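Metallocarboxypeptidase (Trypanosoma cruzi, PDB 3DWC) probably releases C-terminal amino acids other than proline, with broad specificity, as a metal-dependent carboxypeptidase of the M32 family. Local coordinates at residues Trp116-Phe125 / Gly400-Val410. Sequence-based numbering, arbitrary orientation.
Sequences WKTCREKNDF and GNDKEGCLQDV
At the Schellman motif that ends helix 99-122, Asn123 turns its side-chain amide onto the loop 400-410. Its OD1 accepts a hydrogen bond from the backbone N of Lys403 at 3.0 Å, nearly straight (168°), the donor standing above the amide carbonyl plane, and a weaker one from that of Asp402; its ND2 gives to Gly400 O at 3.1 Å, on a lone pair of that oxygen. Both ends of the amide are thus held, which fixes its flip. Lys403 stretches its extended chain past Arg120 O so that NZ reaches Glu121 O at 2.9 Å. Leu407 enters between the helix end and Phe125: CD1 lies against Cys119 and Arg120, CD2 at the edge of the Phe125 ring, which Cys406 SG approaches obliquely. About two turns before Asn123, Trp116 NE1 donates to Leu407 O at 2.7 Å, bent to 135°, while Val410 CA sits over a face of the indole. Arg120 CB lies toward the rim of the opposite face, and its bent chain brings the guanidinium past the ring, Trp116 CH2 over its centre; NH2 donates in plane to Gln408 O (3.2 Å). The Schellman-capped helix end is thereby docked on the loop between helices 382-394 and 421-441 of the largely helical M32 fold.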
loop_
_atom_site.group_PDB
_atom_site.type_symbol
_atom_site.label_atom_id
_atom_site.label_comp_id
_atom_site.label_asym_id
_atom_site.label_seq_id
_atom_site.Cartn_x
_atom_site.Cartn_y
_atom_site.Cartn_z
ATOM N N TRP B 116 8.098 26.525 -10.254
ATOM C CA TRP B 116 8.598 25.880 -11.487
ATOM C C TRP B 116 7.466 25.393 -12.379
ATOM O O TRP B 116 7.366 25.758 -13.549
ATOM C CB TRP B 116 9.504 24.676 -11.141
ATOM C CG TRP B 116 9.820 23.789 -12.333
ATOM C CD1 TRP B 116 10.767 24.012 -13.286
ATOM C CD2 TRP B 116 9.179 22.554 -12.690
ATOM N NE1 TRP B 116 10.753 23.005 -14.216
ATOM C CE2 TRP B 116 9.784 22.100 -13.877
ATOM C CE3 TRP B 116 8.156 21.792 -12.121
ATOM C CZ2 TRP B 116 9.412 20.913 -14.498
ATOM C CZ3 TRP B 116 7.764 20.620 -12.758
ATOM C CH2 TRP B 116 8.400 20.190 -13.930
ATOM N N LYS B 117 6.608 24.563 -11.808
ATOM C CA LYS B 117 5.554 23.914 -12.562
ATOM C C LYS B 117 4.761 24.914 -13.430
ATOM O O LYS B 117 4.553 24.671 -14.630
ATOM C CB LYS B 117 4.636 23.153 -11.598
ATOM C CG LYS B 117 3.733 22.130 -12.261
ATOM C CD LYS B 117 2.893 21.317 -11.243
ATOM C CE LYS B 117 1.844 22.150 -10.494
ATOM N NZ LYS B 117 0.714 22.664 -11.339
ATOM N N THR B 118 4.352 26.041 -12.840
ATOM C CA THR B 118 3.555 27.050 -13.542
ATOM C C THR B 118 4.380 27.841 -14.555
ATOM O O THR B 118 3.939 28.033 -15.690
ATOM C CB THR B 118 2.869 28.059 -12.553
ATOM O OG1 THR B 118 2.278 27.357 -11.450
ATOM C CG2 THR B 118 1.786 28.868 -13.267
ATOM N N CYS B 119 5.552 28.320 -14.137
ATOM C CA CYS B 119 6.463 29.057 -15.031
ATOM C C CYS B 119 6.815 28.233 -16.268
ATOM O O CYS B 119 6.804 28.737 -17.403
ATOM C CB CYS B 119 7.762 29.408 -14.308
ATOM S SG CYS B 119 7.649 30.742 -13.120
ATOM N N ARG B 120 7.155 26.963 -16.036
ATOM C CA ARG B 120 7.373 26.021 -17.127
ATOM C C ARG B 120 6.203 26.042 -18.097
ATOM O O ARG B 120 6.395 26.219 -19.297
ATOM C CB ARG B 120 7.545 24.606 -16.579
ATOM C CG ARG B 120 7.782 23.532 -17.633
ATOM C CD ARG B 120 6.843 22.357 -17.436
ATOM N NE ARG B 120 7.564 21.092 -17.393
ATOM C CZ ARG B 120 7.053 19.932 -16.977
ATOM N NH1 ARG B 120 5.792 19.835 -16.560
ATOM N NH2 ARG B 120 7.825 18.851 -16.970
ATOM N N GLU B 121 4.996 25.856 -17.566
ATOM C CA GLU B 121 3.790 25.805 -18.391
ATOM C C GLU B 121 3.540 27.113 -19.146
ATOM O O GLU B 121 2.922 27.115 -20.218
ATOM C CB GLU B 121 2.567 25.463 -17.535
ATOM C CG GLU B 121 1.344 25.042 -18.362
ATOM C CD GLU B 121 0.383 24.134 -17.607
ATOM O OE1 GLU B 121 0.554 23.941 -16.381
ATOM O OE2 GLU B 121 -0.549 23.607 -18.250
ATOM N N LYS B 122 4.039 28.216 -18.593
ATOM C CA LYS B 122 3.851 29.544 -19.186
ATOM C C LYS B 122 5.054 30.085 -19.987
ATOM O O LYS B 122 4.947 31.138 -20.599
ATOM C CB LYS B 122 3.469 30.526 -18.080
ATOM C CG LYS B 122 2.031 30.335 -17.586
ATOM C CD LYS B 122 1.750 31.178 -16.354
ATOM C CE LYS B 122 0.249 31.401 -16.139
ATOM N NZ LYS B 122 -0.405 32.104 -17.286
ATOM N N ASN B 123 6.180 29.357 -19.996
ATOM C CA ASN B 123 7.408 29.790 -20.688
ATOM C C ASN B 123 8.089 31.008 -20.029
ATOM O O ASN B 123 8.676 31.853 -20.710
ATOM C CB ASN B 123 7.127 30.060 -22.180
ATOM C CG ASN B 123 8.394 30.005 -23.058
ATOM O OD1 ASN B 123 9.493 29.667 -22.603
ATOM N ND2 ASN B 123 8.231 30.362 -24.323
ATOM N N ASP B 124 8.043 31.061 -18.699
ATOM C CA ASP B 124 8.404 32.264 -17.942
ATOM C C ASP B 124 9.620 32.043 -17.044
ATOM O O ASP B 124 9.495 31.719 -15.860
ATOM C CB ASP B 124 7.219 32.702 -17.088
ATOM C CG ASP B 124 7.407 34.102 -16.484
ATOM O OD1 ASP B 124 8.131 34.932 -17.082
ATOM O OD2 ASP B 124 6.819 34.365 -15.413
ATOM N N PHE B 125 10.803 32.223 -17.614
ATOM C CA PHE B 125 12.036 31.958 -16.878
ATOM C C PHE B 125 12.271 33.043 -15.839
ATOM O O PHE B 125 12.754 32.773 -14.734
ATOM C CB PHE B 125 13.232 31.902 -17.818
ATOM C CG PHE B 125 14.528 31.717 -17.099
ATOM C CD1 PHE B 125 14.911 30.458 -16.662
ATOM C CD2 PHE B 125 15.354 32.802 -16.832
ATOM C CE1 PHE B 125 16.098 30.287 -15.983
ATOM C CE2 PHE B 125 16.547 32.636 -16.153
ATOM C CZ PHE B 125 16.922 31.386 -15.732
ATOM N N GLY B 400 14.369 31.848 -26.270
ATOM C CA GLY B 400 12.983 32.325 -26.151
ATOM C C GLY B 400 12.003 31.224 -25.816
ATOM O O GLY B 400 10.840 31.495 -25.557
ATOM N N ASN B 401 12.482 29.980 -25.820
ATOM C CA ASN B 401 11.663 28.794 -25.529
ATOM C C ASN B 401 12.189 28.064 -24.302
ATOM O O ASN B 401 12.690 26.939 -24.387
ATOM C CB ASN B 401 11.638 27.832 -26.721
ATOM C CG ASN B 401 10.596 26.738 -26.569
ATOM O OD1 ASN B 401 10.007 26.572 -25.507
ATOM N ND2 ASN B 401 10.363 25.987 -27.641
ATOM N N ASP B 402 12.044 28.701 -23.146
ATOM C CA ASP B 402 12.565 28.145 -21.905
ATOM C C ASP B 402 11.741 26.956 -21.429
ATOM O O ASP B 402 12.282 26.016 -20.834
ATOM C CB ASP B 402 12.647 29.250 -20.868
ATOM C CG ASP B 402 13.528 30.377 -21.333
ATOM O OD1 ASP B 402 14.713 30.105 -21.658
ATOM O OD2 ASP B 402 13.032 31.521 -21.414
ATOM N N LYS B 403 10.445 26.980 -21.732
ATOM C CA LYS B 403 9.537 25.838 -21.508
ATOM C C LYS B 403 10.109 24.465 -21.945
ATOM O O LYS B 403 10.127 23.478 -21.170
ATOM C CB LYS B 403 8.229 26.123 -22.265
ATOM C CG LYS B 403 7.202 24.977 -22.252
ATOM C CD LYS B 403 5.787 25.530 -22.462
ATOM C CE LYS B 403 4.718 24.504 -22.246
ATOM N NZ LYS B 403 3.388 25.124 -22.340
ATOM N N GLU B 404 10.557 24.412 -23.198
ATOM C CA GLU B 404 11.192 23.217 -23.769
ATOM C C GLU B 404 12.714 23.343 -23.748
ATOM O O GLU B 404 13.415 22.480 -24.268
ATOM C CB GLU B 404 10.702 23.000 -25.207
ATOM C CG GLU B 404 9.176 23.058 -25.365
ATOM C CD GLU B 404 8.720 22.618 -26.748
ATOM O OE1 GLU B 404 8.895 23.381 -27.698
ATOM O OE2 GLU B 404 8.214 21.485 -26.890
ATOM N N GLY B 405 13.212 24.422 -23.159
ATOM C CA GLY B 405 14.632 24.643 -22.916
ATOM C C GLY B 405 14.947 24.359 -21.461
ATOM O O GLY B 405 14.653 23.273 -20.970
ATOM N N CYS B 406 15.511 25.342 -20.756
ATOM C CA CYS B 406 16.018 25.134 -19.384
ATOM C C CYS B 406 14.974 24.798 -18.322
ATOM O O CYS B 406 15.322 24.191 -17.309
ATOM C CB CYS B 406 16.909 26.312 -18.920
ATOM S SG CYS B 406 16.140 27.947 -18.827
ATOM N N LEU B 407 13.705 25.128 -18.555
ATOM C CA LEU B 407 12.632 24.821 -17.582
ATOM C C LEU B 407 11.998 23.423 -17.707
ATOM O O LEU B 407 11.098 23.095 -16.928
ATOM C CB LEU B 407 11.500 25.856 -17.674
ATOM C CG LEU B 407 11.801 27.334 -17.411
ATOM C CD1 LEU B 407 10.512 28.135 -17.564
ATOM C CD2 LEU B 407 12.435 27.565 -16.025
ATOM N N GLN B 408 12.430 22.613 -18.670
ATOM C CA GLN B 408 11.740 21.368 -18.959
ATOM C C GLN B 408 11.825 20.303 -17.869
ATOM O O GLN B 408 10.910 19.506 -17.747
ATOM C CB GLN B 408 12.241 20.770 -20.276
ATOM C CG GLN B 408 13.645 20.209 -20.219
ATOM C CD GLN B 408 14.042 19.503 -21.481
ATOM O OE1 GLN B 408 14.113 18.254 -21.543
ATOM N NE2 GLN B 408 14.303 20.274 -22.501
ATOM N N ASP B 409 12.908 20.262 -17.088
ATOM C CA ASP B 409 13.058 19.186 -16.085
ATOM C C ASP B 409 12.737 19.664 -14.652
ATOM O O ASP B 409 13.163 20.747 -14.234
ATOM C CB ASP B 409 14.468 18.563 -16.132
ATOM C CG ASP B 409 14.675 17.638 -17.334
ATOM O OD1 ASP B 409 15.808 17.596 -17.856
ATOM O OD2 ASP B 409 13.726 16.928 -17.760
ATOM N N VAL B 410 12.025 18.811 -13.916
ATOM C CA VAL B 410 11.658 19.046 -12.505
ATOM C C VAL B 410 12.844 19.062 -11.521
ATOM O O VAL B 410 12.783 19.689 -10.456
ATOM C CB VAL B 410 10.666 17.938 -12.018
ATOM C CG1 VAL B 410 11.373 16.614 -11.857
ATOM C CG2 VAL B 410 9.951 18.378 -10.713
#